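Local coordinates for protein D-glycero-D-manno-heptose 1-phosphate kinase (Bacteroides thetaiotaomicron, PDB 3K85) that is a GHMP-family kinase that probably uses ATP to phosphorylate a sugar substrate, probably D-glycero-D-manno-heptose 1-phosphate, at residues G83-N86 against R87-D91; V121-L124 against K125-E129; I240-K243 against L244-K248; G252-A255 against R256-E260; F305-P309 against T310-E314. All coordinates share one frame; numbering follows the deposited sequence.

Interaction 1: G83-N86 against R87-D91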
loop_
_atom_site.group_PDB
_atom_site.type_symbol
_atom_site.label_atom_id
_atom_site.label_comp_id
_atom_site.label_asym_id
_atom_site.label_seq_id
_atom_site.Cartn_x
_atom_site.Cartn_y
_atom_site.Cartn_z
ATOM N N GLY A 83 25.060 21.481 2.832
ATOM C CA GLY A 83 24.443 21.226 1.539
ATOM C C GLY A 83 22.952 21.577 1.537
ATOM O O GLY A 83 22.461 22.286 0.651
ATOM N N VAL A 84 22.225 21.092 2.540
ATOM C CA VAL A 84 20.802 21.365 2.624
ATOM C C VAL A 84 20.553 22.847 2.790
ATOM O O VAL A 84 19.765 23.438 2.055
ATOM C CB VAL A 84 20.154 20.617 3.798
ATOM C CG1 VAL A 84 18.671 20.952 3.866
ATOM C CG2 VAL A 84 20.355 19.115 3.629
ATOM N N TYR A 85 21.220 23.452 3.764
ATOM C CA TYR A 85 21.053 24.876 4.000
ATOM C C TYR A 85 21.325 25.706 2.738
ATOM O O TYR A 85 20.586 26.646 2.435
ATOM C CB TYR A 85 21.988 25.344 5.111
ATOM C CG TYR A 85 21.953 26.835 5.301
ATOM C CD1 TYR A 85 20.865 27.446 5.911
ATOM C CD2 TYR A 85 22.979 27.649 4.807
ATOM C CE1 TYR A 85 20.786 28.829 6.023
ATOM C CE2 TYR A 85 22.910 29.037 4.914
ATOM C CZ TYR A 85 21.811 29.618 5.518
ATOM O OH TYR A 85 21.699 30.987 5.599
ATOM N N ASN A 86 22.383 25.371 2.002
ATOM C CA ASN A 86 22.709 26.131 0.793
ATOM C C ASN A 86 21.621 25.986 -0.274
ATOM O O ASN A 86 21.112 26.987 -0.814
ATOM C CB ASN A 86 24.068 25.692 0.226
ATOM C CG ASN A 86 25.241 26.115 1.112
ATOM O OD1 ASN A 86 25.161 27.108 1.837
ATOM N ND2 ASN A 86 26.333 25.369 1.041
ATOM N N ARG A 87 21.270 24.732 -0.555
ATOM C CA ARG A 87 20.255 24.390 -1.540
ATOM C C ARG A 87 18.938 25.106 -1.263
ATOM O O ARG A 87 18.307 25.610 -2.192
ATOM C CB ARG A 87 20.022 22.878 -1.538
ATOM C CG ARG A 87 19.381 22.329 -2.805
ATOM C CD ARG A 87 20.382 22.294 -3.957
ATOM N NE ARG A 87 19.971 21.350 -4.993
ATOM C CZ ARG A 87 18.909 21.528 -5.761
ATOM N NH1 ARG A 87 18.171 22.622 -5.609
ATOM N NH2 ARG A 87 18.568 20.607 -6.656
ATOM N N ILE A 88 18.523 25.148 0.007
ATOM C CA ILE A 88 17.268 25.806 0.384
ATOM C C ILE A 88 17.380 27.320 0.237
ATOM O O ILE A 88 16.415 27.992 -0.152
ATOM C CB ILE A 88 16.827 25.474 1.868
ATOM C CG1 ILE A 88 16.490 23.985 2.020
ATOM C CG2 ILE A 88 15.583 26.275 2.240
ATOM C CD1 ILE A 88 15.403 23.506 1.076
ATOM N N ILE A 89 18.548 27.868 0.561
ATOM C CA ILE A 89 18.733 29.318 0.422
ATOM C C ILE A 89 18.637 29.696 -1.053
ATOM O O ILE A 89 18.026 30.708 -1.394
ATOM C CB ILE A 89 20.106 29.797 0.971
ATOM C CG1 ILE A 89 20.174 29.576 2.486
ATOM C CG2 ILE A 89 20.300 31.287 0.660
ATOM C CD1 ILE A 89 19.184 30.414 3.277
ATOM N N ARG A 90 19.230 28.872 -1.919
ATOM C CA ARG A 90 19.205 29.116 -3.355
ATOM C C ARG A 90 17.827 28.919 -3.975
ATOM O O ARG A 90 17.253 29.849 -4.544
ATOM C CB ARG A 90 20.190 28.198 -4.081
ATOM C CG ARG A 90 21.637 28.487 -3.790
ATOM C CD ARG A 90 22.479 28.065 -4.966
ATOM N NE ARG A 90 22.401 26.634 -5.212
ATOM C CZ ARG A 90 22.997 25.716 -4.458
ATOM N NH1 ARG A 90 23.721 26.090 -3.405
ATOM N NH2 ARG A 90 22.880 24.430 -4.764
ATOM N N ASP A 91 17.309 27.700 -3.870
ATOM C CA ASP A 91 16.011 27.367 -4.432
ATOM C C ASP A 91 14.886 28.311 -4.063
ATOM O O ASP A 91 13.984 28.547 -4.861
ATOM C CB ASP A 91 15.623 25.942 -4.053
ATOM C CG ASP A 91 16.310 24.916 -4.921
ATOM O OD1 ASP A 91 17.090 25.328 -5.809
ATOM O OD2 ASP A 91 16.073 23.708 -4.720
#

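Interaction 2: V121-L124 against K125-E129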
loop_
_atom_site.group_PDB
_atom_site.type_symbol
_atom_site.label_atom_id
_atom_site.label_comp_id
_atom_site.label_asym_id
_atom_site.label_seq_id
_atom_site.Cartn_x
_atom_site.Cartn_y
_atom_site.Cartn_z
ATOM N N VAL A 121 17.285 13.796 4.367
ATOM C CA VAL A 121 15.829 13.918 4.374
ATOM C C VAL A 121 15.384 14.561 5.683
ATOM O O VAL A 121 14.603 15.504 5.692
ATOM C CB VAL A 121 15.139 12.530 4.235
ATOM C CG1 VAL A 121 13.599 12.676 4.363
ATOM C CG2 VAL A 121 15.521 11.901 2.888
ATOM N N CYS A 122 15.898 14.050 6.794
ATOM C CA CYS A 122 15.557 14.589 8.100
ATOM C C CYS A 122 15.843 16.087 8.159
ATOM O O CYS A 122 14.996 16.878 8.560
ATOM C CB CYS A 122 16.353 13.860 9.196
ATOM S SG CYS A 122 15.968 14.446 10.848
ATOM N N ILE A 123 17.046 16.481 7.753
ATOM C CA ILE A 123 17.398 17.897 7.772
ATOM C C ILE A 123 16.434 18.683 6.891
ATOM O O ILE A 123 15.953 19.752 7.285
ATOM C CB ILE A 123 18.846 18.123 7.295
ATOM C CG1 ILE A 123 19.816 17.415 8.245
ATOM C CG2 ILE A 123 19.147 19.605 7.237
ATOM C CD1 ILE A 123 21.251 17.452 7.774
ATOM N N LEU A 124 16.148 18.155 5.703
ATOM C CA LEU A 124 15.213 18.811 4.787
ATOM C C LEU A 124 13.863 19.005 5.467
ATOM O O LEU A 124 13.253 20.079 5.402
ATOM C CB LEU A 124 15.034 17.970 3.522
ATOM C CG LEU A 124 15.923 18.412 2.359
ATOM C CD1 LEU A 124 15.894 17.386 1.242
ATOM C CD2 LEU A 124 15.441 19.768 1.864
ATOM N N LYS A 125 13.399 17.952 6.130
ATOM C CA LYS A 125 12.130 18.016 6.823
ATOM C C LYS A 125 12.126 19.117 7.874
ATOM O O LYS A 125 11.121 19.823 8.035
ATOM C CB LYS A 125 11.798 16.665 7.457
ATOM C CG LYS A 125 10.708 15.899 6.717
ATOM C CD LYS A 125 9.421 16.727 6.673
ATOM C CE LYS A 125 8.247 15.925 6.147
ATOM N NZ LYS A 125 8.595 15.255 4.867
ATOM N N ALA A 126 13.238 19.289 8.587
ATOM C CA ALA A 126 13.277 20.341 9.597
ATOM C C ALA A 126 13.127 21.683 8.894
ATOM O O ALA A 126 12.335 22.516 9.323
ATOM C CB ALA A 126 14.581 20.295 10.376
ATOM N N PHE A 127 13.871 21.887 7.805
ATOM C CA PHE A 127 13.772 23.143 7.058
ATOM C C PHE A 127 12.365 23.350 6.493
ATOM O O PHE A 127 11.808 24.452 6.597
ATOM C CB PHE A 127 14.817 23.202 5.927
ATOM C CG PHE A 127 16.181 23.663 6.387
ATOM C CD1 PHE A 127 16.417 25.005 6.678
ATOM C CD2 PHE A 127 17.221 22.752 6.562
ATOM C CE1 PHE A 127 17.671 25.429 7.136
ATOM C CE2 PHE A 127 18.468 23.164 7.020
ATOM C CZ PHE A 127 18.692 24.508 7.307
ATOM N N ILE A 128 11.784 22.300 5.915
ATOM C CA ILE A 128 10.433 22.405 5.359
ATOM C C ILE A 128 9.447 22.837 6.449
ATOM O O ILE A 128 8.653 23.762 6.256
ATOM C CB ILE A 128 9.969 21.056 4.769
ATOM C CG1 ILE A 128 10.890 20.657 3.613
ATOM C CG2 ILE A 128 8.507 21.154 4.335
ATOM C CD1 ILE A 128 10.675 19.245 3.092
ATOM N N GLU A 129 9.502 22.161 7.593
ATOM C CA GLU A 129 8.640 22.485 8.732
ATOM C C GLU A 129 8.921 23.928 9.170
ATOM O O GLU A 129 8.013 24.735 9.379
ATOM C CB GLU A 129 8.954 21.527 9.886
ATOM C CG GLU A 129 8.036 21.639 11.079
ATOM C CD GLU A 129 6.592 21.365 10.723
ATOM O OE1 GLU A 129 6.337 20.394 9.975
ATOM O OE2 GLU A 129 5.713 22.119 11.202
#

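Interaction 3: I240-K243 against L244-K248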
loop_
_atom_site.group_PDB
_atom_site.type_symbol
_atom_site.label_atom_id
_atom_site.label_comp_id
_atom_site.label_asym_id
_atom_site.label_seq_id
_atom_site.Cartn_x
_atom_site.Cartn_y
_atom_site.Cartn_z
ATOM N N ILE A 240 10.427 -8.541 -7.421
ATOM C CA ILE A 240 9.082 -8.965 -7.785
ATOM C C ILE A 240 8.667 -10.205 -6.981
ATOM O O ILE A 240 7.565 -10.253 -6.438
ATOM C CB ILE A 240 8.979 -9.290 -9.289
ATOM C CG1 ILE A 240 9.191 -8.013 -10.107
ATOM C CG2 ILE A 240 7.611 -9.902 -9.608
ATOM C CD1 ILE A 240 9.162 -8.242 -11.621
ATOM N N ASP A 241 9.549 -11.199 -6.896
ATOM C CA ASP A 241 9.235 -12.423 -6.155
ATOM C C ASP A 241 9.095 -12.154 -4.661
ATOM O O ASP A 241 8.273 -12.775 -3.997
ATOM C CB ASP A 241 10.316 -13.492 -6.361
ATOM C CG ASP A 241 10.665 -13.702 -7.828
ATOM O OD1 ASP A 241 9.745 -13.671 -8.671
ATOM O OD2 ASP A 241 11.865 -13.910 -8.134
ATOM N N THR A 242 9.908 -11.238 -4.138
ATOM C CA THR A 242 9.866 -10.916 -2.720
ATOM C C THR A 242 8.579 -10.191 -2.350
ATOM O O THR A 242 7.971 -10.495 -1.322
ATOM C CB THR A 242 11.083 -10.072 -2.287
ATOM O OG1 THR A 242 12.282 -10.821 -2.518
ATOM C CG2 THR A 242 11.011 -9.746 -0.798
ATOM N N LYS A 243 8.156 -9.251 -3.188
ATOM C CA LYS A 243 6.922 -8.518 -2.925
ATOM C C LYS A 243 5.786 -9.517 -2.785
ATOM O O LYS A 243 5.086 -9.556 -1.768
ATOM C CB LYS A 243 6.591 -7.558 -4.068
ATOM C CG LYS A 243 5.330 -6.744 -3.809
ATOM C CD LYS A 243 4.934 -5.901 -5.001
ATOM C CE LYS A 243 4.490 -6.765 -6.167
ATOM N NZ LYS A 243 3.909 -5.933 -7.252
ATOM N N LEU A 244 5.625 -10.333 -3.818
ATOM C CA LEU A 244 4.576 -11.332 -3.851
ATOM C C LEU A 244 4.666 -12.362 -2.712
ATOM O O LEU A 244 3.649 -12.912 -2.288
ATOM C CB LEU A 244 4.583 -12.021 -5.216
ATOM C CG LEU A 244 3.580 -13.155 -5.430
ATOM C CD1 LEU A 244 2.154 -12.683 -5.119
ATOM C CD2 LEU A 244 3.706 -13.658 -6.870
ATOM N N ALA A 245 5.873 -12.615 -2.209
ATOM C CA ALA A 245 6.043 -13.566 -1.118
ATOM C C ALA A 245 5.607 -12.954 0.215
ATOM O O ALA A 245 4.840 -13.558 0.959
ATOM C CB ALA A 245 7.495 -14.009 -1.029
ATOM N N LEU A 246 6.097 -11.754 0.509
ATOM C CA LEU A 246 5.761 -11.073 1.756
ATOM C C LEU A 246 4.319 -10.575 1.874
ATOM O O LEU A 246 3.813 -10.407 2.988
ATOM C CB LEU A 246 6.704 -9.898 1.988
ATOM C CG LEU A 246 8.137 -10.241 2.379
ATOM C CD1 LEU A 246 8.864 -8.947 2.702
ATOM C CD2 LEU A 246 8.149 -11.172 3.587
ATOM N N LEU A 247 3.666 -10.314 0.745
ATOM C CA LEU A 247 2.284 -9.854 0.781
ATOM C C LEU A 247 1.368 -10.976 1.264
ATOM O O LEU A 247 0.245 -10.726 1.707
ATOM C CB LEU A 247 1.829 -9.390 -0.603
ATOM C CG LEU A 247 2.368 -8.052 -1.102
ATOM C CD1 LEU A 247 1.775 -7.752 -2.472
ATOM C CD2 LEU A 247 2.021 -6.953 -0.107
ATOM N N LYS A 248 1.849 -12.213 1.164
ATOM C CA LYS A 248 1.079 -13.375 1.593
ATOM C C LYS A 248 1.574 -13.897 2.948
ATOM O O LYS A 248 0.967 -14.791 3.535
ATOM C CB LYS A 248 1.158 -14.489 0.535
ATOM C CG LYS A 248 0.327 -14.220 -0.724
ATOM C CD LYS A 248 0.279 -15.447 -1.640
ATOM C CE LYS A 248 -0.885 -15.391 -2.648
ATOM N NZ LYS A 248 -0.751 -14.315 -3.679
#

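Interaction 4: G252-A255 against R256-E260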
loop_
_atom_site.group_PDB
_atom_site.type_symbol
_atom_site.label_atom_id
_atom_site.label_comp_id
_atom_site.label_asym_id
_atom_site.label_seq_id
_atom_site.Cartn_x
_atom_site.Cartn_y
_atom_site.Cartn_z
ATOM N N GLY A 252 9.008 -18.183 4.580
ATOM C CA GLY A 252 9.857 -19.261 4.109
ATOM C C GLY A 252 10.316 -18.982 2.688
ATOM O O GLY A 252 11.495 -19.150 2.355
ATOM N N GLU A 253 9.383 -18.541 1.845
ATOM C CA GLU A 253 9.716 -18.229 0.465
ATOM C C GLU A 253 10.688 -17.055 0.441
ATOM O O GLU A 253 11.569 -16.987 -0.415
ATOM C CB GLU A 253 8.457 -17.881 -0.327
ATOM C CG GLU A 253 8.730 -17.508 -1.780
ATOM C CD GLU A 253 9.371 -18.639 -2.587
ATOM O OE1 GLU A 253 9.636 -18.426 -3.797
ATOM O OE2 GLU A 253 9.606 -19.732 -2.020
ATOM N N PHE A 254 10.533 -16.135 1.389
ATOM C CA PHE A 254 11.418 -14.980 1.456
ATOM C C PHE A 254 12.828 -15.469 1.777
ATOM O O PHE A 254 13.818 -14.984 1.223
ATOM C CB PHE A 254 10.932 -13.987 2.524
ATOM C CG PHE A 254 11.856 -12.816 2.736
ATOM C CD1 PHE A 254 12.352 -12.091 1.652
ATOM C CD2 PHE A 254 12.232 -12.439 4.021
ATOM C CE1 PHE A 254 13.207 -11.008 1.848
ATOM C CE2 PHE A 254 13.084 -11.361 4.233
ATOM C CZ PHE A 254 13.575 -10.642 3.148
ATOM N N ALA A 255 12.911 -16.442 2.672
ATOM C CA ALA A 255 14.197 -17.006 3.058
ATOM C C ALA A 255 14.853 -17.649 1.827
ATOM O O ALA A 255 16.030 -17.430 1.541
ATOM C CB ALA A 255 13.996 -18.050 4.177
ATOM N N ARG A 256 14.079 -18.433 1.092
ATOM C CA ARG A 256 14.608 -19.085 -0.094
ATOM C C ARG A 256 15.201 -18.051 -1.056
ATOM O O ARG A 256 16.347 -18.175 -1.487
ATOM C CB ARG A 256 13.505 -19.871 -0.800
ATOM C CG ARG A 256 14.024 -20.811 -1.875
ATOM C CD ARG A 256 12.888 -21.406 -2.710
ATOM N NE ARG A 256 12.232 -20.391 -3.531
ATOM C CZ ARG A 256 12.873 -19.611 -4.398
ATOM N NH1 ARG A 256 14.189 -19.731 -4.557
ATOM N NH2 ARG A 256 12.205 -18.710 -5.107
ATOM N N ILE A 257 14.418 -17.024 -1.382
ATOM C CA ILE A 257 14.868 -15.986 -2.302
ATOM C C ILE A 257 16.165 -15.340 -1.824
ATOM O O ILE A 257 17.067 -15.086 -2.623
ATOM C CB ILE A 257 13.779 -14.907 -2.500
ATOM C CG1 ILE A 257 12.524 -15.553 -3.083
ATOM C CG2 ILE A 257 14.274 -13.816 -3.435
ATOM C CD1 ILE A 257 11.360 -14.613 -3.195
ATOM N N LEU A 258 16.264 -15.075 -0.526
ATOM C CA LEU A 258 17.480 -14.492 0.027
ATOM C C LEU A 258 18.631 -15.490 -0.089
ATOM O O LEU A 258 19.772 -15.115 -0.366
ATOM C CB LEU A 258 17.286 -14.137 1.496
ATOM C CG LEU A 258 16.716 -12.770 1.851
ATOM C CD1 LEU A 258 16.664 -12.641 3.362
ATOM C CD2 LEU A 258 17.587 -11.675 1.264
ATOM N N GLY A 259 18.321 -16.763 0.135
ATOM C CA GLY A 259 19.332 -17.801 0.052
ATOM C C GLY A 259 19.789 -18.025 -1.372
ATOM O O GLY A 259 20.988 -18.121 -1.636
ATOM N N GLU A 260 18.834 -18.106 -2.296
ATOM C CA GLU A 260 19.161 -18.317 -3.699
ATOM C C GLU A 260 20.002 -17.141 -4.157
ATOM O O GLU A 260 20.885 -17.284 -4.999
ATOM C CB GLU A 260 17.887 -18.402 -4.543
ATOM C CG GLU A 260 18.084 -19.075 -5.898
ATOM C CD GLU A 260 16.834 -19.025 -6.766
ATOM O OE1 GLU A 260 16.512 -17.936 -7.289
ATOM O OE2 GLU A 260 16.167 -20.072 -6.920
#

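Interaction 5: F305-P309 against T310-E314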
loop_
_atom_site.group_PDB
_atom_site.type_symbol
_atom_site.label_atom_id
_atom_site.label_comp_id
_atom_site.label_asym_id
_atom_site.label_seq_id
_atom_site.Cartn_x
_atom_site.Cartn_y
_atom_site.Cartn_z
ATOM N N PHE A 305 19.736 -11.720 8.711
ATOM C CA PHE A 305 19.419 -13.140 8.789
ATOM C C PHE A 305 17.925 -13.400 8.951
ATOM O O PHE A 305 17.239 -12.704 9.695
ATOM C CB PHE A 305 20.157 -13.778 9.967
ATOM C CG PHE A 305 21.622 -13.986 9.734
ATOM C CD1 PHE A 305 22.063 -14.913 8.794
ATOM C CD2 PHE A 305 22.565 -13.285 10.479
ATOM C CE1 PHE A 305 23.430 -15.143 8.602
ATOM C CE2 PHE A 305 23.933 -13.506 10.295
ATOM C CZ PHE A 305 24.365 -14.437 9.355
ATOM N N VAL A 306 17.429 -14.412 8.249
ATOM C CA VAL A 306 16.027 -14.795 8.330
ATOM C C VAL A 306 15.962 -16.165 9.008
ATOM O O VAL A 306 16.442 -17.154 8.462
ATOM C CB VAL A 306 15.385 -14.879 6.923
ATOM C CG1 VAL A 306 14.016 -15.548 7.000
ATOM C CG2 VAL A 306 15.255 -13.478 6.334
ATOM N N VAL A 307 15.363 -16.218 10.193
ATOM C CA VAL A 307 15.270 -17.469 10.939
ATOM C C VAL A 307 13.866 -17.793 11.463
ATOM O O VAL A 307 13.016 -16.910 11.611
ATOM C CB VAL A 307 16.260 -17.448 12.131
ATOM C CG1 VAL A 307 15.891 -16.329 13.092
ATOM C CG2 VAL A 307 16.270 -18.790 12.837
ATOM N N GLU A 308 13.628 -19.078 11.722
ATOM C CA GLU A 308 12.354 -19.542 12.258
ATOM C C GLU A 308 12.228 -18.866 13.613
ATOM O O GLU A 308 13.172 -18.887 14.408
ATOM C CB GLU A 308 12.384 -21.057 12.457
ATOM C CG GLU A 308 11.307 -21.829 11.729
ATOM C CD GLU A 308 11.521 -23.328 11.839
ATOM O OE1 GLU A 308 12.594 -23.800 11.407
ATOM O OE2 GLU A 308 10.630 -24.034 12.360
ATOM N N PRO A 309 11.067 -18.255 13.896
ATOM C CA PRO A 309 10.827 -17.564 15.167
ATOM C C PRO A 309 11.245 -18.333 16.431
ATOM O O PRO A 309 11.936 -17.788 17.295
ATOM C CB PRO A 309 9.328 -17.287 15.118
ATOM C CG PRO A 309 9.101 -17.034 13.662
ATOM C CD PRO A 309 9.886 -18.156 13.020
ATOM N N THR A 310 10.832 -19.593 16.534
ATOM C CA THR A 310 11.160 -20.415 17.705
ATOM C C THR A 310 12.658 -20.689 17.836
ATOM O O THR A 310 13.114 -21.234 18.844
ATOM C CB THR A 310 10.419 -21.776 17.670
ATOM O OG1 THR A 310 10.771 -22.481 16.473
ATOM C CG2 THR A 310 8.910 -21.571 17.703
ATOM N N ARG A 311 13.422 -20.317 16.813
ATOM C CA ARG A 311 14.864 -20.525 16.834
ATOM C C ARG A 311 15.628 -19.209 16.817
ATOM O O ARG A 311 16.854 -19.205 16.874
ATOM C CB ARG A 311 15.301 -21.385 15.640
ATOM C CG ARG A 311 14.782 -22.812 15.683
ATOM C CD ARG A 311 15.120 -23.597 14.419
ATOM N NE ARG A 311 16.558 -23.748 14.198
ATOM C CZ ARG A 311 17.411 -24.265 15.083
ATOM N NH1 ARG A 311 16.981 -24.684 16.273
ATOM N NH2 ARG A 311 18.699 -24.379 14.771
ATOM N N LYS A 312 14.913 -18.091 16.753
ATOM C CA LYS A 312 15.578 -16.798 16.712
ATOM C C LYS A 312 16.492 -16.528 17.904
ATOM O O LYS A 312 17.641 -16.121 17.720
ATOM C CB LYS A 312 14.557 -15.661 16.580
ATOM C CG LYS A 312 15.195 -14.271 16.668
ATOM C CD LYS A 312 14.226 -13.140 16.358
ATOM C CE LYS A 312 14.864 -11.798 16.683
ATOM N NZ LYS A 312 14.137 -10.622 16.106
ATOM N N GLU A 313 15.997 -16.747 19.121
ATOM C CA GLU A 313 16.804 -16.485 20.316
ATOM C C GLU A 313 18.160 -17.193 20.288
ATOM O O GLU A 313 19.171 -16.638 20.733
ATOM C CB GLU A 313 16.042 -16.881 21.589
ATOM C CG GLU A 313 16.862 -16.731 22.866
ATOM C CD GLU A 313 17.302 -15.298 23.153
ATOM O OE1 GLU A 313 17.781 -14.616 22.226
ATOM O OE2 GLU A 313 17.182 -14.856 24.317
ATOM N N GLU A 314 18.173 -18.417 19.772
ATOM C CA GLU A 314 19.401 -19.189 19.675
ATOM C C GLU A 314 20.335 -18.420 18.750
ATOM O O GLU A 314 21.434 -18.031 19.147
ATOM C CB GLU A 314 19.103 -20.575 19.104
ATOM C CG GLU A 314 19.660 -21.733 19.926
ATOM C CD GLU A 314 19.310 -21.645 21.410
ATOM O OE1 GLU A 314 19.992 -20.904 22.149
ATOM O OE2 GLU A 314 18.346 -22.313 21.838
HETATM O O HOH W 1 13.397 -17.862 19.855
#

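Interaction 1: G83-N86 against R87-D91
Four backbone hydrogen bonds join residues 83-86 to the next turn of the helix. Arg87 N donates to Gly83 O at 3.0 Å and 169°. Ile88 N reaches Val84 O at 2.9 Å. Ile89 N bonds to Tyr85 O, and Arg90 N to Asn86 O. Arg87 NH1 forms a salt bridge with Asp91 OD2, with the carboxylate at the edge of the guanidinium. Arg87 also pairs with Glu146, and Arg90 with Asp151. The Arg90 guanidinium folds back, and Arg90 NH1 comes 3.7 Å from Asn86 CB. The packing centres on Tyr85 and Ile89. Ile89 CG1 lies over one face of the Tyr85 ring, 3.6 Å from the ring centroid and 19° off its normal, a CH-pi contact. Ile89 CD1 reaches on to Tyr85 OH at 3.5 Å. Tyr85 chi1 of 174° sets CG opposite the backbone N and turns a face of the ring to Ile89. The hydroxyl is hydrogen-bonded to Met69 O and Lys97 N. Replacing Tyr85 by an alanine would probably leave Ile89 CG1 without its ring and those two backbone groups without their hydroxyl partner. Val84 and Ile88 run side by side, with Val84 CG1 and Ile88 CG1 4.2 Å apart. Both pack on helix 115-131, while Val84 and Arg87 also touch helix 137-151. Asn86 OD1 is hydrogen-bonded to Leu72 N, in the loop where its side chain also touches Gln71.

Interaction 2: V121-L124 against K125-E129
Phe127 packs back along the helix against Ile123, one turn earlier. Phe127 CB lies 3.5 Å from Leu124 O. With CG opposite its carbonyl carbon (chi1 -83°), the ring lies back along the preceding turn. Phe127 CD2 comes 3.3 Å from Ile123 O. Phe127 CE2 meets Ile123 CG2 at 3.6 Å. This methyl sits at the ring edge, in its plane, and the two side chains run alongside each other in the same direction. The tip, CZ, packs on Tyr85 of helix 79-91. Ile123 O is also the acceptor for Phe127 N, at 3.0 Å and 167°. One carbonyl is therefore bonded to the amide and touched by the ring of the same residue. One residue further on, Ile128 CG1 rests 3.0 Å from Leu124 O, which accepts Ile128 N at 2.7 Å. Lys125 N and Ala126 N bond likewise to Val121 O and Cys122 O. Cys122 and Ala126 pack on strands 39-47 and 4-15, and Cys122 O also accepts a bond from Ser6 OG. Leu124 packs on helix 137-151. This is regular i to i+4 packing in a buried alpha-helix between a beta-sheet and the neighbouring helices 79-91 and 137-151, in the N-terminal GHMP kinase region.

Interaction 3: I240-K243 against L244-K248
The last turns of helix 230-246 carry this contact, in the C-terminal GHMP kinase region and beside the second subunit. Lys243 and Leu247 meet through their aliphatic parts. Lys243 CG is 3.9 Å from Leu247 CD1. Leu247 CG also lies 3.2 Å from Lys243 O, the carbonyl that accepts Leu247 N at 3.0 Å. In Lys243 the backbone N and CG are trans (chi1 -178°), and the side chain bends only at chi3.

On another side of the helix Thr242 and Leu246 lie alongside each other. Thr242 CG2 comes 4.2 Å from Leu246 CD1. Thr242 OG1 is hydrogen-bonded to Ser238 O, and the methyl meets Leu246. Leu246 N meets Thr242 O at 2.9 Å in an almost straight bond of 177°. Leu244 N reaches Ile240 O at a longer 3.3 Å. Ala245 N bonds to Asp241 O and has a second, weak bond to Thr242 O.

Lys243 NZ is hydrogen-bonded to Asn183 of the second subunit, with a long, weak ion pair to Glu173 of that subunit, and the side chain makes a cation-pi contact with Tyr171 of its own chain. Leu244 and Leu247 pack on Ile181 and Val182 of the second subunit. Lys243 thus has two roles. Its buried methylenes pack within the helix turn, while its ammonium group has partners on both sides of the subunit boundary. The aromatic ring, the amide oxygen and, more weakly, the distant carboxylate probably help to offset the cost of burying that charge.

Interaction 4: G252-A255 against R256-E260
Glu253 chi1 of 179° and Arg256 chi1 of -168° start both side chains off opposite their backbone N atoms. Bends at Glu253 chi2 and Arg256 chi3 then bring carboxylate and guanidinium side by side, in a salt bridge with two hydrogen bonds. Arg256 uses two nitrogens. Arg256 NH2 donates to Glu253 OE1 at 2.9 Å, and Arg256 NE donates to Glu253 OE2 at 3.1 Å. The grip is side-on but not flat, because the two planes stand 57° apart. Each oxygen is met from above the carboxylate plane. Arg256 NH1 turns to Glu260 OE2 at 3.1 Å, a salt bridge whose hydrogen bond is weak. One guanidinium thus links acids on either side of it in the sequence.

The apolar partners are Phe254 and Leu258. Leu258 CD1 lies over one face of the Phe254 ring, 4.1 Å from its centroid, in a CH-pi contact. Leu258 CD1 comes nearest to Phe254 CZ, at 3.7 Å. Ile257 CG1 rests 3.2 Å from Glu253 O, which also accepts Ile257 N. The amides of Arg256, Leu258 and Gly259 bond in the same way to Gly252 O, Phe254 O and Ala255 O.

Phe254 and Leu258 pack on Met304 and Val306 of strand 303-306, while Phe254 and Ile257 reach helix 230-246. The arrangement is that of an amphipathic alpha-helix, with a Glu-Arg-Glu salt-bridge network along one side and apolar residues set against a sheet and a neighbouring helix.

Interaction 5: F305-P309 against T310-E314
Val307 makes the close-packed part of this contact by spreading its two methyls over Arg311 and Lys312. Val307 CG1 meets Lys312 CA at 3.7 Å and Lys312 CB at 3.8 Å. Val307 CG2 meets Arg311 CB at 3.9 Å. Val307 chi1 of 62° places CG1 between its own backbone N and carbonyl carbon, and this lets each methyl take a different residue. Both partner side chains cross the valine at about a right angle. Val307 also touches Val200 and Val315. Lys312 extends its side chain along Val200 of strand 199-202, and its NZ is hydrogen-bonded to Met199 O. With an alanine here in place of Val307, both methyls go, and a gap would probably open beside Arg311 CB and Lys312 CA, leaving this turn less firmly packed.

The segment is a strand-to-helix connection, in which strand 303-306 of a three-stranded antiparallel sheet passes through a short turn into helix 309-320. Arg311 N bonds to Glu308 O at 2.8 Å, and Lys312 N bonds to Pro309 O at 3.0 Å. In both bonds the donor stands above the carbonyl plane. A water bridges the turn, donating to Pro309 O and accepting from Glu313 N.

The outer side is looser. Glu308 OE1 only approaches Arg311 CD, at 3.9 Å, and lies 4.8 Å from Arg311 NE, with the two charged groups not in contact. Thr310 is exposed.

In the fold
The five contacts follow one another along the chain. None nests in or crosses another, and each spans a helical turn or, in interaction 5, a strand-to-helix turn without closing a long loop. Interactions 1 and 2 lie in the N-terminal family region and touch, with Val84 packed on Ile123 and Phe127. They tie helix 79-91 to helix 115-131. The chain then crosses to the opposite side of its centre. Interactions 3 and 4 sit on successive helices, 230-246 and 251-264, joined where Thr242 meets Phe254. Interaction 5 follows, and its Val306 packs against Phe254, Ala255 and Leu258. Centres of interactions 1 and 5 lie about 46 Å apart.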